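Long-range contacts in aminopentol aminotransferase (PDB 6HBS), which transfers the amino group of aminopentol, hydrolysed fumonisin B1, to pyruvate with the help of pyridoxal 5'-phosphate: residues L325-L336 and L393-L404; P353-W361 and F407-L416. All blocks are in the same frame, centred on the assembly; numbering follows the deposited sequence.

In the fold
Along the chain, the end of helix 310-332 and the turn after it form the 325-336 half of interaction 1; strands 336-339 and 346-349 follow, then the turn into helix 356-367, which supplies the 353-361 half of interaction 2. Helix 386-405 next returns to lie beside helix 310-332 and closes interaction 1 over 56 intervening residues. The tail beyond it, 407-416, folds back on the start of helix 356-367 and closes interaction 2 over 45. The two loops therefore cross. Trp361 joins them: its ring packs on Thr396, Ala399 and Phe400 of helix 386-405. Both contacts lie in the C-terminal part of this class-III aminotransferase, away from the cofactor site.

Interaction 1: L325-L336 and L393-L404; sequences LEAQSQRHGLEL and LEATDRAFSAVL
The His332 ring has CB of Phe400 over the centre of one face, 3.5 Å from its centroid, a CH-pi contact, and NH1 of Arg331 near the rim of the opposite face; Asp397 OD1, Ser401 OG and Leu404 CD1 line its edge. The Phe400 ring takes Ser329 CA over one face and Leu325 CD2, Gln328 OE1, Leu334 CD1 and Leu336 CD1 at its edge; Phe349 and Trp361 also touch it. This is near-parallel helix packing, knobs-into-holes; the axes of helix segments 325-332 and 393-404 approach to 10.3 Å and cross at -25°. Gln328, His332 and Phe400 are the knobs. The two rings lie 20° from parallel but slid apart, so they scarcely overlap.

The His332 ring is held from both helices: ND1 donates to Gln328 O of its own helix at 3.1 Å, nearly in the ring plane, and NE2 makes a weak bond with Ser401 OG across the contact. Replacing His332 by an alanine removes the ring, which would probably leave Phe400 CB without its CH-pi partner, Ser401 OG without its weak bond, and a gap between Asp397 and Leu404.

Gln328 reaches straight across, its chain extended beyond CG. Gln328 NE2 donates to Leu393 O at 2.7 Å, from above the carbonyl plane and from the face opposite Asp397 N. Gln328 OE1 lies 2.8 Å from Thr396 OG1, whose proton could instead go to Leu393 O.

Beyond the helix end, a Schellman motif at Gly333 turns the chain, and Leu334 points back into the groove, its CD1 3.6 Å from Leu404 CD2. On the exposed side of the contact, Arg331 bends at chi3 (86°) to bring its guanidinium nearly coplanar with the Asp397 carboxylate: NH2 donates to the syn lone pair of OD1 at 2.8 Å, nearly straight.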
loop_
_atom_site.group_PDB
_atom_site.type_symbol
_atom_site.label_atom_id
_atom_site.label_comp_id
_atom_site.label_asym_id
_atom_site.label_seq_id
_atom_site.Cartn_x
_atom_site.Cartn_y
_atom_site.Cartn_z
ATOM N N LEU A 325 -2.219 -35.717 10.960
ATOM C CA LEU A 325 -3.658 -35.490 10.802
ATOM C C LEU A 325 -4.293 -36.637 10.022
ATOM O O LEU A 325 -5.412 -37.022 10.304
ATOM C CB LEU A 325 -3.925 -34.139 10.122
ATOM C CG LEU A 325 -3.675 -32.899 10.991
ATOM C CD1 LEU A 325 -3.901 -31.601 10.202
ATOM C CD2 LEU A 325 -4.562 -32.913 12.214
ATOM N N GLU A 326 -3.555 -37.212 9.075
ATOM C CA GLU A 326 -4.044 -38.352 8.318
ATOM C C GLU A 326 -4.313 -39.493 9.312
ATOM O O GLU A 326 -5.435 -40.087 9.343
ATOM C CB GLU A 326 -3.022 -38.693 7.232
ATOM C CG GLU A 326 -3.246 -40.034 6.549
ATOM C CD GLU A 326 -4.553 -40.126 5.791
ATOM O OE1 GLU A 326 -5.188 -41.232 5.802
ATOM O OE2 GLU A 326 -4.973 -39.083 5.260
ATOM N N ALA A 327 -3.321 -39.761 10.164
ATOM C CA ALA A 327 -3.407 -40.907 11.130
ATOM C C ALA A 327 -4.571 -40.653 12.095
ATOM O O ALA A 327 -5.431 -41.517 12.308
ATOM C CB ALA A 327 -2.090 -41.127 11.842
ATOM N N GLN A 328 -4.684 -39.424 12.612
ATOM C CA GLN A 328 -5.762 -39.118 13.567
ATOM C C GLN A 328 -7.146 -39.221 12.931
ATOM O O GLN A 328 -8.065 -39.676 13.595
ATOM C CB GLN A 328 -5.617 -37.710 14.141
ATOM C CG GLN A 328 -4.507 -37.596 15.157
ATOM C CD GLN A 328 -4.343 -36.177 15.656
ATOM O OE1 GLN A 328 -5.076 -35.255 15.278
ATOM N NE2 GLN A 328 -3.409 -36.023 16.566
ATOM N N SER A 329 -7.280 -38.784 11.673
ATOM C CA SER A 329 -8.554 -38.812 10.940
ATOM C C SER A 329 -9.045 -40.255 10.744
ATOM O O SER A 329 -10.194 -40.532 10.974
ATOM C CB SER A 329 -8.479 -38.079 9.623
ATOM O OG SER A 329 -7.756 -38.814 8.650
ATOM N N GLN A 330 -8.159 -41.161 10.323
ATOM C CA GLN A 330 -8.499 -42.581 10.202
ATOM C C GLN A 330 -8.958 -43.146 11.560
ATOM O O GLN A 330 -9.953 -43.868 11.615
ATOM C CB GLN A 330 -7.317 -43.344 9.607
ATOM C CG GLN A 330 -7.210 -43.212 8.094
ATOM C CD GLN A 330 -6.562 -44.419 7.453
ATOM O OE1 GLN A 330 -7.042 -45.553 7.612
ATOM N NE2 GLN A 330 -5.480 -44.194 6.702
ATOM N N ARG A 331 -8.262 -42.782 12.647
ATOM C CA ARG A 331 -8.477 -43.308 13.996
ATOM C C ARG A 331 -9.854 -42.896 14.537
ATOM O O ARG A 331 -10.485 -43.646 15.276
ATOM C CB ARG A 331 -7.353 -42.824 14.924
ATOM C CG ARG A 331 -7.381 -43.438 16.317
ATOM C CD ARG A 331 -6.234 -42.981 17.205
ATOM N NE ARG A 331 -6.535 -41.733 17.902
ATOM C CZ ARG A 331 -7.420 -41.607 18.893
ATOM N NH1 ARG A 331 -8.147 -42.644 19.279
ATOM N NH2 ARG A 331 -7.578 -40.441 19.495
ATOM N N HIS A 332 -10.290 -41.680 14.213
ATOM C CA HIS A 332 -11.551 -41.120 14.689
ATOM C C HIS A 332 -12.693 -41.323 13.676
ATOM O O HIS A 332 -13.837 -40.968 13.981
ATOM C CB HIS A 332 -11.374 -39.622 14.963
ATOM C CG HIS A 332 -10.684 -39.303 16.241
ATOM N ND1 HIS A 332 -9.348 -38.974 16.288
ATOM C CD2 HIS A 332 -11.151 -39.206 17.501
ATOM C CE1 HIS A 332 -9.012 -38.702 17.529
ATOM N NE2 HIS A 332 -10.105 -38.834 18.297
ATOM N N GLY A 333 -12.380 -41.829 12.472
ATOM C CA GLY A 333 -13.370 -42.114 11.423
ATOM C C GLY A 333 -13.965 -40.852 10.819
ATOM O O GLY A 333 -15.136 -40.840 10.448
ATOM N N LEU A 334 -13.163 -39.780 10.722
ATOM C CA LEU A 334 -13.599 -38.514 10.138
ATOM C C LEU A 334 -12.631 -38.148 9.016
ATOM O O LEU A 334 -11.603 -37.549 9.291
ATOM C CB LEU A 334 -13.578 -37.415 11.204
ATOM C CG LEU A 334 -14.776 -37.325 12.142
ATOM C CD1 LEU A 334 -14.491 -36.317 13.254
ATOM C CD2 LEU A 334 -16.043 -36.931 11.394
ATOM N N GLU A 335 -12.995 -38.457 7.772
ATOM C CA GLU A 335 -12.105 -38.285 6.607
ATOM C C GLU A 335 -11.800 -36.800 6.315
ATOM O O GLU A 335 -12.719 -35.965 6.238
ATOM C CB GLU A 335 -12.722 -38.922 5.365
ATOM C CG GLU A 335 -11.706 -39.150 4.265
ATOM C CD GLU A 335 -12.326 -39.593 2.948
ATOM O OE1 GLU A 335 -13.556 -39.742 2.916
ATOM O OE2 GLU A 335 -11.574 -39.756 1.955
ATOM N N LEU A 336 -10.513 -36.506 6.099
ATOM C CA LEU A 336 -10.046 -35.151 5.714
ATOM C C LEU A 336 -9.766 -35.078 4.214
ATOM O O LEU A 336 -9.472 -36.061 3.598
ATOM C CB LEU A 336 -8.737 -34.852 6.436
ATOM C CG LEU A 336 -8.819 -34.711 7.944
ATOM C CD1 LEU A 336 -7.444 -34.394 8.519
ATOM C CD2 LEU A 336 -9.827 -33.639 8.314
ATOM N N LEU A 393 -0.774 -31.535 17.488
ATOM C CA LEU A 393 -1.431 -32.812 17.233
ATOM C C LEU A 393 -2.140 -33.314 18.491
ATOM O O LEU A 393 -3.173 -33.955 18.361
ATOM C CB LEU A 393 -0.424 -33.828 16.689
ATOM C CG LEU A 393 -0.003 -33.621 15.236
ATOM C CD1 LEU A 393 1.226 -34.466 14.919
ATOM C CD2 LEU A 393 -1.119 -33.920 14.241
ATOM N N GLU A 394 -1.689 -32.919 19.687
ATOM C CA GLU A 394 -2.472 -33.186 20.904
ATOM C C GLU A 394 -3.780 -32.386 20.876
ATOM O O GLU A 394 -4.834 -32.886 21.261
ATOM C CB GLU A 394 -1.706 -32.831 22.181
ATOM C CG GLU A 394 -0.287 -33.375 22.228
ATOM C CD GLU A 394 0.015 -34.494 23.215
ATOM O OE1 GLU A 394 1.174 -34.548 23.700
ATOM O OE2 GLU A 394 -0.890 -35.326 23.468
ATOM N N ALA A 395 -3.714 -31.133 20.400
ATOM C CA ALA A 395 -4.891 -30.269 20.323
ATOM C C ALA A 395 -5.877 -30.788 19.277
ATOM O O ALA A 395 -7.087 -30.795 19.504
ATOM C CB ALA A 395 -4.474 -28.855 20.007
ATOM N N THR A 396 -5.339 -31.215 18.134
ATOM C CA THR A 396 -6.176 -31.657 17.026
ATOM C C THR A 396 -6.863 -32.980 17.392
ATOM O O THR A 396 -7.990 -33.237 16.980
ATOM C CB THR A 396 -5.400 -31.764 15.712
ATOM O OG1 THR A 396 -4.298 -32.657 15.818
ATOM C CG2 THR A 396 -4.921 -30.412 15.231
ATOM N N ASP A 397 -6.180 -33.797 18.186
ATOM C CA ASP A 397 -6.739 -35.078 18.652
ATOM C C ASP A 397 -7.984 -34.800 19.489
ATOM O O ASP A 397 -9.058 -35.367 19.224
ATOM C CB ASP A 397 -5.710 -35.884 19.444
ATOM C CG ASP A 397 -6.214 -37.295 19.721
ATOM O OD1 ASP A 397 -6.251 -38.101 18.762
ATOM O OD2 ASP A 397 -6.651 -37.540 20.860
ATOM N N ARG A 398 -7.841 -33.894 20.476
ATOM C CA ARG A 398 -8.965 -33.496 21.313
ATOM C C ARG A 398 -10.084 -32.870 20.471
ATOM O O ARG A 398 -11.263 -32.934 20.834
ATOM C CB ARG A 398 -8.481 -32.567 22.432
ATOM C CG ARG A 398 -7.616 -33.314 23.439
ATOM C CD ARG A 398 -7.367 -32.599 24.748
ATOM N NE ARG A 398 -6.663 -31.347 24.550
ATOM C CZ ARG A 398 -5.351 -31.228 24.367
ATOM N NH1 ARG A 398 -4.576 -32.296 24.477
ATOM N NH2 ARG A 398 -4.833 -30.045 24.057
ATOM N N ALA A 399 -9.718 -32.222 19.360
ATOM C CA ALA A 399 -10.680 -31.524 18.549
ATOM C C ALA A 399 -11.539 -32.532 17.783
ATOM O O ALA A 399 -12.749 -32.351 17.670
ATOM C CB ALA A 399 -9.974 -30.539 17.631
ATOM N N PHE A 400 -10.904 -33.565 17.226
ATOM C CA PHE A 400 -11.621 -34.679 16.590
ATOM C C PHE A 400 -12.619 -35.296 17.580
ATOM O O PHE A 400 -13.788 -35.490 17.218
ATOM C CB PHE A 400 -10.650 -35.735 16.055
ATOM C CG PHE A 400 -9.984 -35.398 14.743
ATOM C CD1 PHE A 400 -10.712 -35.326 13.567
ATOM C CD2 PHE A 400 -8.621 -35.199 14.671
ATOM C CE1 PHE A 400 -10.091 -34.994 12.370
ATOM C CE2 PHE A 400 -8.002 -34.888 13.474
ATOM C CZ PHE A 400 -8.739 -34.771 12.328
ATOM N N SER A 401 -12.185 -35.519 18.837
ATOM C CA SER A 401 -13.066 -36.117 19.879
ATOM C C SER A 401 -14.258 -35.202 20.125
ATOM O O SER A 401 -15.383 -35.687 20.203
ATOM C CB SER A 401 -12.357 -36.382 21.193
ATOM O OG SER A 401 -11.256 -37.244 21.000
ATOM N N ALA A 402 -13.994 -33.891 20.252
ATOM C CA ALA A 402 -15.048 -32.935 20.580
ATOM C C ALA A 402 -16.088 -32.873 19.447
ATOM O O ALA A 402 -17.297 -32.717 19.689
ATOM C CB ALA A 402 -14.446 -31.577 20.892
ATOM N N VAL A 403 -15.624 -33.014 18.204
ATOM C CA VAL A 403 -16.516 -32.984 17.044
ATOM C C VAL A 403 -17.410 -34.234 17.046
ATOM O O VAL A 403 -18.608 -34.137 16.767
ATOM C CB VAL A 403 -15.699 -32.832 15.745
ATOM C CG1 VAL A 403 -16.425 -33.347 14.518
ATOM C CG2 VAL A 403 -15.278 -31.382 15.555
ATOM N N LEU A 404 -16.830 -35.393 17.358
ATOM C CA LEU A 404 -17.590 -36.649 17.423
ATOM C C LEU A 404 -18.614 -36.607 18.568
ATOM O O LEU A 404 -19.768 -36.948 18.382
ATOM C CB LEU A 404 -16.621 -37.820 17.585
ATOM C CG LEU A 404 -15.799 -38.130 16.336
ATOM C CD1 LEU A 404 -14.774 -39.224 16.608
ATOM C CD2 LEU A 404 -16.700 -38.502 15.162
HETATM O O HOH W 1 -4.538 -40.455 17.192
#

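Interaction 2: P353-W361 and F407-L416; sequences PDFRIGYAW and FASLQPHPIL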
loop_
_atom_site.group_PDB
_atom_site.type_symbol
_atom_site.label_atom_id
_atom_site.label_comp_id
_atom_site.label_asym_id
_atom_site.label_seq_id
_atom_site.Cartn_x
_atom_site.Cartn_y
_atom_site.Cartn_z
ATOM N N PRO A 353 -20.400 -30.201 3.121
ATOM C CA PRO A 353 -20.648 -29.156 2.130
ATOM C C PRO A 353 -21.040 -27.794 2.724
ATOM O O PRO A 353 -20.827 -26.773 2.057
ATOM C CB PRO A 353 -21.771 -29.752 1.261
ATOM C CG PRO A 353 -22.465 -30.737 2.170
ATOM C CD PRO A 353 -21.371 -31.302 3.056
ATOM N N ASP A 354 -21.572 -27.746 3.953
ATOM C CA ASP A 354 -21.833 -26.430 4.550
ATOM C C ASP A 354 -20.776 -26.075 5.610
ATOM O O ASP A 354 -20.942 -25.102 6.349
ATOM C CB ASP A 354 -23.252 -26.300 5.097
ATOM C CG ASP A 354 -23.567 -27.253 6.228
ATOM O OD1 ASP A 354 -22.637 -27.933 6.729
ATOM O OD2 ASP A 354 -24.743 -27.274 6.616
ATOM N N PHE A 355 -19.703 -26.869 5.683
ATOM C CA PHE A 355 -18.519 -26.561 6.506
ATOM C C PHE A 355 -18.814 -26.656 8.004
ATOM O O PHE A 355 -17.944 -26.313 8.815
ATOM C CB PHE A 355 -17.916 -25.197 6.131
ATOM C CG PHE A 355 -17.104 -25.253 4.863
ATOM C CD1 PHE A 355 -17.733 -25.228 3.623
ATOM C CD2 PHE A 355 -15.720 -25.370 4.905
ATOM C CE1 PHE A 355 -17.004 -25.326 2.451
ATOM C CE2 PHE A 355 -14.991 -25.456 3.729
ATOM C CZ PHE A 355 -15.630 -25.421 2.505
ATOM N N ARG A 356 -19.960 -27.222 8.399
ATOM C CA ARG A 356 -20.313 -27.264 9.839
ATOM C C ARG A 356 -19.310 -28.124 10.639
ATOM O O ARG A 356 -19.025 -27.790 11.816
ATOM C CB ARG A 356 -21.757 -27.739 10.047
ATOM C CG ARG A 356 -21.940 -29.248 10.055
ATOM C CD ARG A 356 -23.382 -29.681 10.302
ATOM N NE ARG A 356 -24.278 -29.235 9.241
ATOM C CZ ARG A 356 -25.603 -29.147 9.353
ATOM N NH1 ARG A 356 -26.201 -29.419 10.501
ATOM N NH2 ARG A 356 -26.327 -28.784 8.313
ATOM N N ILE A 357 -18.767 -29.191 10.031
ATOM C CA ILE A 357 -17.790 -30.059 10.709
ATOM C C ILE A 357 -16.447 -29.333 10.848
ATOM O O ILE A 357 -15.847 -29.331 11.915
ATOM C CB ILE A 357 -17.581 -31.402 9.999
ATOM C CG1 ILE A 357 -18.896 -32.158 9.775
ATOM C CG2 ILE A 357 -16.592 -32.240 10.784
ATOM C CD1 ILE A 357 -18.713 -33.452 8.987
ATOM N N GLY A 358 -15.971 -28.763 9.732
ATOM C CA GLY A 358 -14.723 -28.036 9.675
ATOM C C GLY A 358 -14.686 -26.868 10.646
ATOM O O GLY A 358 -13.649 -26.615 11.274
ATOM N N TYR A 359 -15.800 -26.143 10.719
ATOM C CA TYR A 359 -15.954 -24.995 11.590
ATOM C C TYR A 359 -15.815 -25.458 13.034
ATOM O O TYR A 359 -15.043 -24.876 13.854
ATOM C CB TYR A 359 -17.273 -24.269 11.296
ATOM C CG TYR A 359 -17.157 -23.185 10.258
ATOM C CD1 TYR A 359 -16.480 -23.389 9.062
ATOM C CD2 TYR A 359 -17.665 -21.917 10.493
ATOM C CE1 TYR A 359 -16.379 -22.382 8.105
ATOM C CE2 TYR A 359 -17.536 -20.890 9.562
ATOM C CZ TYR A 359 -16.910 -21.126 8.357
ATOM O OH TYR A 359 -16.761 -20.113 7.456
ATOM N N ALA A 360 -16.521 -26.546 13.350
ATOM C CA ALA A 360 -16.564 -27.024 14.737
ATOM C C ALA A 360 -15.166 -27.514 15.164
ATOM O O ALA A 360 -14.706 -27.234 16.280
ATOM C CB ALA A 360 -17.623 -28.102 14.872
ATOM N N TRP A 361 -14.470 -28.194 14.256
ATOM C CA TRP A 361 -13.146 -28.747 14.509
ATOM C C TRP A 361 -12.133 -27.613 14.712
ATOM O O TRP A 361 -11.354 -27.665 15.621
ATOM C CB TRP A 361 -12.727 -29.645 13.342
ATOM C CG TRP A 361 -11.396 -30.296 13.518
ATOM C CD1 TRP A 361 -11.101 -31.361 14.331
ATOM C CD2 TRP A 361 -10.172 -29.934 12.856
ATOM N NE1 TRP A 361 -9.771 -31.672 14.227
ATOM C CE2 TRP A 361 -9.172 -30.807 13.336
ATOM C CE3 TRP A 361 -9.816 -28.938 11.937
ATOM C CZ2 TRP A 361 -7.852 -30.738 12.886
ATOM C CZ3 TRP A 361 -8.524 -28.881 11.475
ATOM C CH2 TRP A 361 -7.547 -29.748 11.978
ATOM N N PHE A 407 -21.533 -34.302 17.503
ATOM C CA PHE A 407 -21.762 -34.394 16.063
ATOM C C PHE A 407 -23.243 -34.180 15.711
ATOM O O PHE A 407 -23.562 -33.588 14.679
ATOM C CB PHE A 407 -21.268 -35.749 15.557
ATOM C CG PHE A 407 -21.156 -35.841 14.063
ATOM C CD1 PHE A 407 -22.252 -36.184 13.291
ATOM C CD2 PHE A 407 -19.950 -35.587 13.426
ATOM C CE1 PHE A 407 -22.142 -36.282 11.911
ATOM C CE2 PHE A 407 -19.844 -35.675 12.046
ATOM C CZ PHE A 407 -20.939 -36.029 11.292
ATOM N N ALA A 408 -24.142 -34.694 16.556
ATOM C CA ALA A 408 -25.580 -34.578 16.346
ATOM C C ALA A 408 -25.982 -33.099 16.252
ATOM O O ALA A 408 -26.706 -32.723 15.342
ATOM C CB ALA A 408 -26.326 -35.288 17.457
ATOM N N SER A 409 -25.476 -32.270 17.174
ATOM C CA SER A 409 -25.958 -30.898 17.393
ATOM C C SER A 409 -25.248 -29.857 16.506
ATOM O O SER A 409 -25.527 -28.676 16.640
ATOM C CB SER A 409 -25.814 -30.524 18.847
ATOM O OG SER A 409 -24.451 -30.318 19.182
ATOM N N LEU A 410 -24.343 -30.277 15.611
ATOM C CA LEU A 410 -23.528 -29.328 14.810
ATOM C C LEU A 410 -24.439 -28.499 13.905
ATOM O O LEU A 410 -25.343 -29.040 13.285
ATOM C CB LEU A 410 -22.512 -30.101 13.964
ATOM C CG LEU A 410 -21.399 -30.793 14.747
ATOM C CD1 LEU A 410 -20.401 -31.456 13.799
ATOM C CD2 LEU A 410 -20.717 -29.806 15.688
ATOM N N GLN A 411 -24.151 -27.197 13.818
ATOM C CA GLN A 411 -24.930 -26.230 13.033
ATOM C C GLN A 411 -24.013 -25.532 12.034
ATOM O O GLN A 411 -22.867 -25.249 12.370
ATOM C CB GLN A 411 -25.520 -25.139 13.932
ATOM C CG GLN A 411 -26.438 -25.647 15.032
ATOM C CD GLN A 411 -27.863 -25.701 14.546
ATOM O OE1 GLN A 411 -28.188 -26.437 13.616
ATOM N NE2 GLN A 411 -28.718 -24.902 15.169
ATOM N N PRO A 412 -24.495 -25.155 10.822
ATOM C CA PRO A 412 -23.716 -24.297 9.925
ATOM C C PRO A 412 -23.642 -22.869 10.494
ATOM O O PRO A 412 -24.472 -22.476 11.304
ATOM C CB PRO A 412 -24.497 -24.338 8.597
ATOM C CG PRO A 412 -25.929 -24.609 9.029
ATOM C CD PRO A 412 -25.817 -25.487 10.263
ATOM N N HIS A 413 -22.635 -22.114 10.069
ATOM C CA HIS A 413 -22.486 -20.720 10.444
ATOM C C HIS A 413 -23.623 -19.895 9.828
ATOM O O HIS A 413 -23.817 -19.969 8.617
ATOM C CB HIS A 413 -21.101 -20.257 9.977
ATOM C CG HIS A 413 -20.756 -18.874 10.402
ATOM N ND1 HIS A 413 -21.240 -17.761 9.735
ATOM C CD2 HIS A 413 -19.993 -18.430 11.429
ATOM C CE1 HIS A 413 -20.769 -16.682 10.337
ATOM N NE2 HIS A 413 -19.993 -17.064 11.377
ATOM N N PRO A 414 -24.402 -19.092 10.606
ATOM C CA PRO A 414 -25.576 -18.392 10.065
ATOM C C PRO A 414 -25.278 -17.509 8.840
ATOM O O PRO A 414 -25.903 -17.689 7.782
ATOM C CB PRO A 414 -26.083 -17.505 11.224
ATOM C CG PRO A 414 -24.940 -17.492 12.244
ATOM C CD PRO A 414 -24.202 -18.799 12.036
ATOM N N ILE A 415 -24.314 -16.587 8.992
ATOM C CA ILE A 415 -23.947 -15.626 7.937
ATOM C C ILE A 415 -23.501 -16.402 6.686
ATOM O O ILE A 415 -23.824 -16.004 5.562
ATOM C CB ILE A 415 -22.888 -14.607 8.424
ATOM C CG1 ILE A 415 -23.429 -13.696 9.539
ATOM C CG2 ILE A 415 -22.328 -13.793 7.258
ATOM C CD1 ILE A 415 -22.937 -14.030 10.940
ATOM N N LEU A 416 -22.783 -17.514 6.890
ATOM C CA LEU A 416 -22.391 -18.433 5.817
ATOM C C LEU A 416 -23.539 -19.417 5.542
ATOM O O LEU A 416 -24.502 -19.099 4.855
ATOM C CB LEU A 416 -21.122 -19.170 6.256
ATOM C CG LEU A 416 -20.639 -20.264 5.310
ATOM C CD1 LEU A 416 -19.866 -19.664 4.158
ATOM C CD2 LEU A 416 -19.791 -21.273 6.052
HETATM O O HOH W 2 -20.330 -23.685 8.758
#
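An Asx turn at Asp354 leads into helix 356-367, and the C-terminal tail, without regular structure, is laid across this helix start. Asp354 OD1 accepts from the backbone N of Arg356, from above the carboxylate plane, and also takes NE of the same residue. A bend at chi3 (63°) brings Arg356 side-on to the carboxylate: NE meets OD1, while NH2 reaches the syn lone pair of Asp354 OD2 at 2.8 Å.

With the guanidinium so held, Arg356 NH1 is directed to the tail and donates to Leu410 O at 2.9 Å, a bent bond (138°). Pro412 CD sits over the centre of one guanidinium face, and Pro412 CB touches Asp354 OD2, so the proline ring packs against both members of the salt bridge.

Apolar contacts continue on both sides of this polar group. Leu410 CD2 meets Ala360 CB at 3.6 Å, and Ile357 CD1 touches Phe407 CE2. Farther along the tail, His413 CB approaches Tyr359 CE2 at 3.6 Å, the two rings lying oblique. Tyr359 OH is hydrogen-bonded to Leu30 O, and Leu416 CD2 packs against CZ of the same tyrosine. One water bridges the backbones, donating to Asp354 O and accepting from His413 N at 3.1 Å.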